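Local atomic coordinates of Ca(2+)/H(+) antiporter ChaA (Bacillus subtilis subsp. subtilis, PDB entry 4KJR), a protein that exports calcium ions across the cell membrane in exchange for external protons, and transports neither sodium nor potassium. Residues F5-V9 / A39-Y43; W237-F241 / G347-L351. The protein carries 2 engineered substitutions. The contacts are given in a common frame with arbitrary orientation. Residues are numbered along the deposited sequence.

Interaction 1: F5-V9 / A39-Y43; sequences FFILV and ALASY
Two membrane helices of the N-terminal half of this CaCA-family antiporter, 3-22 and 26-53, consecutive in the chain, pack here through a steeply crossed, largely apolar contact. Both segments are regular α-helix, with Val9 N hydrogen-bonded to Phe5 O and Tyr43 N to Ala39 O, each at 3.1 Å. Their axes approach to 9.4 Å with N-to-C directions 123° apart, and the closest CA atoms, those of Phe5 and Ala39, are 5.5 Å from each other. Ala39 lies at the centre: its CB meets Leu8 CB at 3.7 Å and Val9 CG2 at 3.8 Å. Tyr43, chi1 m, reaches across alongside, with CE2 3.6 Å from Val9 CG2 and 4.1 Å from Phe5 CB. Its ring edge meets the face of Phe6 in a T-shaped pair (centroids 5.8 Å, planes at 83°), and Tyr43 OH sits over that face, 3.3 Å from Phe6 CD1. Phe5, also m, brings CD1 to 3.3 Å from Ser42 OG, and its ring makes a cation-pi contact with Arg46 one turn further on. Beyond this interface, helix 26-53 faces the C-terminal half, where Leu40 packs on helix 204-234 and Ala41 on helix 239-256.

Interaction 2: W237-F241 / G347-L351; sequences WSELF and GFFLL
Aromatic packing dominates the contact between the start of helix 239-256 and the C-terminal end of helix 333-350. Phe349 (chi1 t) lies between two rings. Its edge points at the face of Phe241 (chi1 t; centroids 5.5 Å, planes at 60°), while its own face receives the edge of the five-membered ring of Trp237 (chi1 p, 36°; centroids 5.7 Å, planes at 64°). A CH-pi contact adds to the first pair, Phe349 CB standing 4.0 Å from the centroid of the Phe241 ring. The closest CA atoms are those of Phe241 and Phe349, 5.5 Å apart, and Phe241 CB is 3.7 Å from Phe348 O.

The fold brings a helix start against a helix end: Trp237 and Ser238 are extended (phi/psi -124/171 and -132/178), modelled with cis peptide bonds before both, and Ser238 occupies the N-cap position without a side-chain capping bond. Residues 347-350 are helical, and Leu351 N is hydrogen-bonded to Gly347 O at 3.2 Å. This three-ring aromatic cluster lies at the subunit surface, where Trp237 and Leu350 pack on Met150 of a second subunit, and Phe348 meets Phe146 of that subunit edge-to-face.

Polar contact is slight. Ser238 OG (chi1 m) donates a weak hydrogen bond to Leu351 O at 3.1 Å, an oxygen less surely placed, whereas Trp237 O and Phe349 O, 3.4 Å apart, are both acceptors and form none.

Overall arrangement
From the N terminus, the chain runs through helix 3-22, turns, and enters helix 26-53; interaction 1 closes this short, almost wholly helical loop of 29 residues. The chain then passes through the rest of the N-terminal half and helix 204-234 before interaction 2 opens at 237-241. Its loop of 105 residues, again mostly helical, closes only at the C terminus, tying the start of helix 239-256 to the last helix, 333-350. The two loops follow in series, neither nesting nor crossing, with contact centres 27 Å apart and nearest atoms about 17 Å apart. Helix 239-256 links the regions, starting in interaction 2 and touching Ala41 of interaction 1 further along.

Interaction 1: F5-V9 / A39-Y43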
loop_
_atom_site.group_PDB
_atom_site.type_symbol
_atom_site.label_atom_id
_atom_site.label_comp_id
_atom_site.label_asym_id
_atom_site.label_seq_id
_atom_site.Cartn_x
_atom_site.Cartn_y
_atom_site.Cartn_z
ATOM N N PHE A 5 -8.520 13.622 37.123
ATOM C CA PHE A 5 -8.260 12.187 37.220
ATOM C C PHE A 5 -8.465 11.643 38.630
ATOM O O PHE A 5 -8.944 10.519 38.797
ATOM C CB PHE A 5 -6.856 11.863 36.697
ATOM C CG PHE A 5 -6.618 12.334 35.289
ATOM C CD1 PHE A 5 -6.996 11.548 34.204
ATOM C CD2 PHE A 5 -6.032 13.575 35.044
ATOM C CE1 PHE A 5 -6.785 11.986 32.904
ATOM C CE2 PHE A 5 -5.820 14.018 33.746
ATOM C CZ PHE A 5 -6.197 13.220 32.675
ATOM N N PHE A 6 -8.115 12.445 39.636
ATOM C CA PHE A 6 -8.353 12.083 41.033
ATOM C C PHE A 6 -9.844 11.878 41.305
ATOM O O PHE A 6 -10.238 10.897 41.942
ATOM C CB PHE A 6 -7.791 13.149 41.979
ATOM C CG PHE A 6 -6.317 13.021 42.242
ATOM C CD1 PHE A 6 -5.842 12.158 43.228
ATOM C CD2 PHE A 6 -5.399 13.780 41.521
ATOM C CE1 PHE A 6 -4.479 12.047 43.479
ATOM C CE2 PHE A 6 -4.036 13.673 41.766
ATOM C CZ PHE A 6 -3.576 12.805 42.747
ATOM N N ILE A 7 -10.659 12.806 40.800
ATOM C CA ILE A 7 -12.114 12.765 40.948
ATOM C C ILE A 7 -12.694 11.471 40.371
ATOM O O ILE A 7 -13.545 10.834 40.994
ATOM C CB ILE A 7 -12.786 13.987 40.275
ATOM C CG1 ILE A 7 -12.134 15.289 40.757
ATOM C CG2 ILE A 7 -14.287 14.001 40.543
ATOM C CD1 ILE A 7 -12.373 16.487 39.860
ATOM N N LEU A 8 -12.209 11.080 39.194
ATOM C CA LEU A 8 -12.759 9.940 38.465
ATOM C C LEU A 8 -12.375 8.586 39.050
ATOM O O LEU A 8 -13.157 7.639 38.972
ATOM C CB LEU A 8 -12.388 10.015 36.980
ATOM C CG LEU A 8 -13.074 11.097 36.138
ATOM C CD1 LEU A 8 -12.332 11.304 34.829
ATOM C CD2 LEU A 8 -14.538 10.763 35.881
ATOM N N VAL A 9 -11.177 8.488 39.624
ATOM C CA VAL A 9 -10.744 7.248 40.280
ATOM C C VAL A 9 -11.544 7.021 41.562
ATOM O O VAL A 9 -12.094 5.938 41.776
ATOM C CB VAL A 9 -9.226 7.248 40.580
ATOM C CG1 VAL A 9 -8.850 6.124 41.541
ATOM C CG2 VAL A 9 -8.439 7.114 39.287
ATOM N N ALA A 39 -9.410 6.752 33.612
ATOM C CA ALA A 39 -8.623 7.319 34.707
ATOM C C ALA A 39 -7.669 6.300 35.318
ATOM O O ALA A 39 -6.526 6.631 35.652
ATOM C CB ALA A 39 -9.541 7.895 35.775
ATOM N N LEU A 40 -8.140 5.062 35.448
ATOM C CA LEU A 40 -7.322 3.973 35.976
ATOM C C LEU A 40 -6.131 3.653 35.072
ATOM O O LEU A 40 -5.070 3.277 35.558
ATOM C CB LEU A 40 -8.178 2.725 36.210
ATOM C CG LEU A 40 -9.162 2.774 37.382
ATOM C CD1 LEU A 40 -10.163 1.635 37.294
ATOM C CD2 LEU A 40 -8.413 2.730 38.706
ATOM N N ALA A 41 -6.322 3.816 33.764
ATOM C CA ALA A 41 -5.262 3.611 32.776
ATOM C C ALA A 41 -4.363 4.840 32.649
ATOM O O ALA A 41 -3.185 4.724 32.307
ATOM C CB ALA A 41 -5.858 3.245 31.425
ATOM N N SER A 42 -4.934 6.015 32.920
ATOM C CA SER A 42 -4.181 7.268 32.970
ATOM C C SER A 42 -3.127 7.220 34.080
ATOM O O SER A 42 -2.021 7.738 33.919
ATOM C CB SER A 42 -5.127 8.451 33.178
ATOM O OG SER A 42 -4.406 9.669 33.275
ATOM N N TYR A 43 -3.486 6.595 35.201
ATOM C CA TYR A 43 -2.532 6.306 36.265
ATOM C C TYR A 43 -1.590 5.172 35.871
ATOM O O TYR A 43 -0.370 5.309 35.981
ATOM C CB TYR A 43 -3.251 5.988 37.580
ATOM C CG TYR A 43 -3.651 7.219 38.356
ATOM C CD1 TYR A 43 -2.728 7.890 39.162
ATOM C CD2 TYR A 43 -4.947 7.723 38.278
ATOM C CE1 TYR A 43 -3.088 9.025 39.874
ATOM C CE2 TYR A 43 -5.318 8.860 38.981
ATOM C CZ TYR A 43 -4.387 9.504 39.780
ATOM O OH TYR A 43 -4.754 10.632 40.477
#

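Interaction 2: W237-F241 / G347-L351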
loop_
_atom_site.group_PDB
_atom_site.type_symbol
_atom_site.label_atom_id
_atom_site.label_comp_id
_atom_site.label_asym_id
_atom_site.label_seq_id
_atom_site.Cartn_x
_atom_site.Cartn_y
_atom_site.Cartn_z
ATOM N N TRP A 237 -25.332 -0.323 17.086
ATOM C CA TRP A 237 -24.410 -1.436 16.883
ATOM C C TRP A 237 -23.026 -0.852 16.829
ATOM O O TRP A 237 -22.887 0.373 16.818
ATOM C CB TRP A 237 -24.758 -2.181 15.586
ATOM C CG TRP A 237 -25.249 -1.305 14.447
ATOM C CD1 TRP A 237 -25.763 -0.011 14.526
ATOM C CD2 TRP A 237 -25.328 -1.652 13.020
ATOM N NE1 TRP A 237 -26.126 0.455 13.289
ATOM C CE2 TRP A 237 -25.896 -0.476 12.342
ATOM C CE3 TRP A 237 -25.002 -2.771 12.264
ATOM C CZ2 TRP A 237 -26.111 -0.449 10.970
ATOM C CZ3 TRP A 237 -25.213 -2.728 10.879
ATOM C CH2 TRP A 237 -25.756 -1.596 10.252
ATOM N N SER A 238 -21.982 -1.683 16.824
ATOM C CA SER A 238 -22.094 -3.134 16.933
ATOM C C SER A 238 -21.140 -3.719 17.953
ATOM O O SER A 238 -20.347 -2.999 18.572
ATOM C CB SER A 238 -21.851 -3.786 15.570
ATOM O OG SER A 238 -22.863 -3.427 14.645
ATOM N N GLU A 239 -21.220 -5.036 18.125
ATOM C CA GLU A 239 -20.342 -5.763 19.036
ATOM C C GLU A 239 -18.879 -5.466 18.709
ATOM O O GLU A 239 -18.057 -5.279 19.599
ATOM C CB GLU A 239 -20.616 -7.264 18.936
ATOM C CG GLU A 239 -20.244 -8.064 20.174
ATOM C CD GLU A 239 -19.468 -9.321 19.829
ATOM O OE1 GLU A 239 -18.298 -9.190 19.405
ATOM O OE2 GLU A 239 -20.026 -10.431 19.975
ATOM N N LEU A 240 -18.576 -5.410 17.416
ATOM C CA LEU A 240 -17.228 -5.161 16.923
ATOM C C LEU A 240 -16.832 -3.720 17.248
ATOM O O LEU A 240 -15.745 -3.469 17.774
ATOM C CB LEU A 240 -17.139 -5.418 15.417
ATOM C CG LEU A 240 -17.337 -6.866 14.964
ATOM C CD1 LEU A 240 -17.370 -6.955 13.446
ATOM C CD2 LEU A 240 -16.250 -7.764 15.534
ATOM N N PHE A 241 -17.737 -2.790 16.957
ATOM C CA PHE A 241 -17.582 -1.386 17.316
ATOM C C PHE A 241 -17.088 -1.193 18.765
ATOM O O PHE A 241 -16.100 -0.482 18.999
ATOM C CB PHE A 241 -18.914 -0.661 17.073
ATOM C CG PHE A 241 -18.940 0.760 17.558
ATOM C CD1 PHE A 241 -19.892 1.170 18.491
ATOM C CD2 PHE A 241 -18.019 1.695 17.083
ATOM C CE1 PHE A 241 -19.923 2.482 18.943
ATOM C CE2 PHE A 241 -18.049 3.008 17.530
ATOM C CZ PHE A 241 -19.001 3.400 18.462
ATOM N N GLY A 347 -17.445 4.928 10.461
ATOM C CA GLY A 347 -17.562 3.748 9.609
ATOM C C GLY A 347 -17.727 2.477 10.428
ATOM O O GLY A 347 -18.601 1.658 10.150
ATOM N N PHE A 348 -16.887 2.320 11.448
ATOM C CA PHE A 348 -16.946 1.150 12.320
ATOM C C PHE A 348 -18.247 1.065 13.103
ATOM O O PHE A 348 -18.673 -0.023 13.472
ATOM C CB PHE A 348 -15.744 1.109 13.275
ATOM C CG PHE A 348 -14.540 0.422 12.697
ATOM C CD1 PHE A 348 -14.558 -0.946 12.447
ATOM C CD2 PHE A 348 -13.396 1.136 12.397
ATOM C CE1 PHE A 348 -13.459 -1.586 11.903
ATOM C CE2 PHE A 348 -12.288 0.502 11.858
ATOM C CZ PHE A 348 -12.320 -0.860 11.608
ATOM N N PHE A 349 -18.873 2.216 13.350
ATOM C CA PHE A 349 -20.150 2.273 14.063
ATOM C C PHE A 349 -21.295 1.847 13.150
ATOM O O PHE A 349 -22.202 1.116 13.563
ATOM C CB PHE A 349 -20.387 3.678 14.627
ATOM C CG PHE A 349 -21.828 3.973 14.957
ATOM C CD1 PHE A 349 -22.477 3.296 15.983
ATOM C CD2 PHE A 349 -22.530 4.948 14.256
ATOM C CE1 PHE A 349 -23.802 3.572 16.287
ATOM C CE2 PHE A 349 -23.852 5.227 14.554
ATOM C CZ PHE A 349 -24.488 4.540 15.573
ATOM N N LEU A 350 -21.226 2.300 11.899
ATOM C CA LEU A 350 -22.233 1.984 10.893
ATOM C C LEU A 350 -22.325 0.489 10.579
ATOM O O LEU A 350 -23.408 -0.020 10.315
ATOM C CB LEU A 350 -22.013 2.829 9.635
ATOM C CG LEU A 350 -22.831 4.128 9.516
ATOM C CD1 LEU A 350 -23.139 4.774 10.860
ATOM C CD2 LEU A 350 -22.175 5.139 8.579
ATOM N N LEU A 351 -21.199 -0.215 10.632
ATOM C CA LEU A 351 -21.207 -1.674 10.516
ATOM C C LEU A 351 -21.962 -2.344 11.659
ATOM O O LEU A 351 -22.397 -3.491 11.536
ATOM C CB LEU A 351 -19.782 -2.229 10.443
ATOM C CG LEU A 351 -19.085 -2.144 9.085
ATOM C CD1 LEU A 351 -17.607 -2.461 9.234
ATOM C CD2 LEU A 351 -19.742 -3.094 8.103
#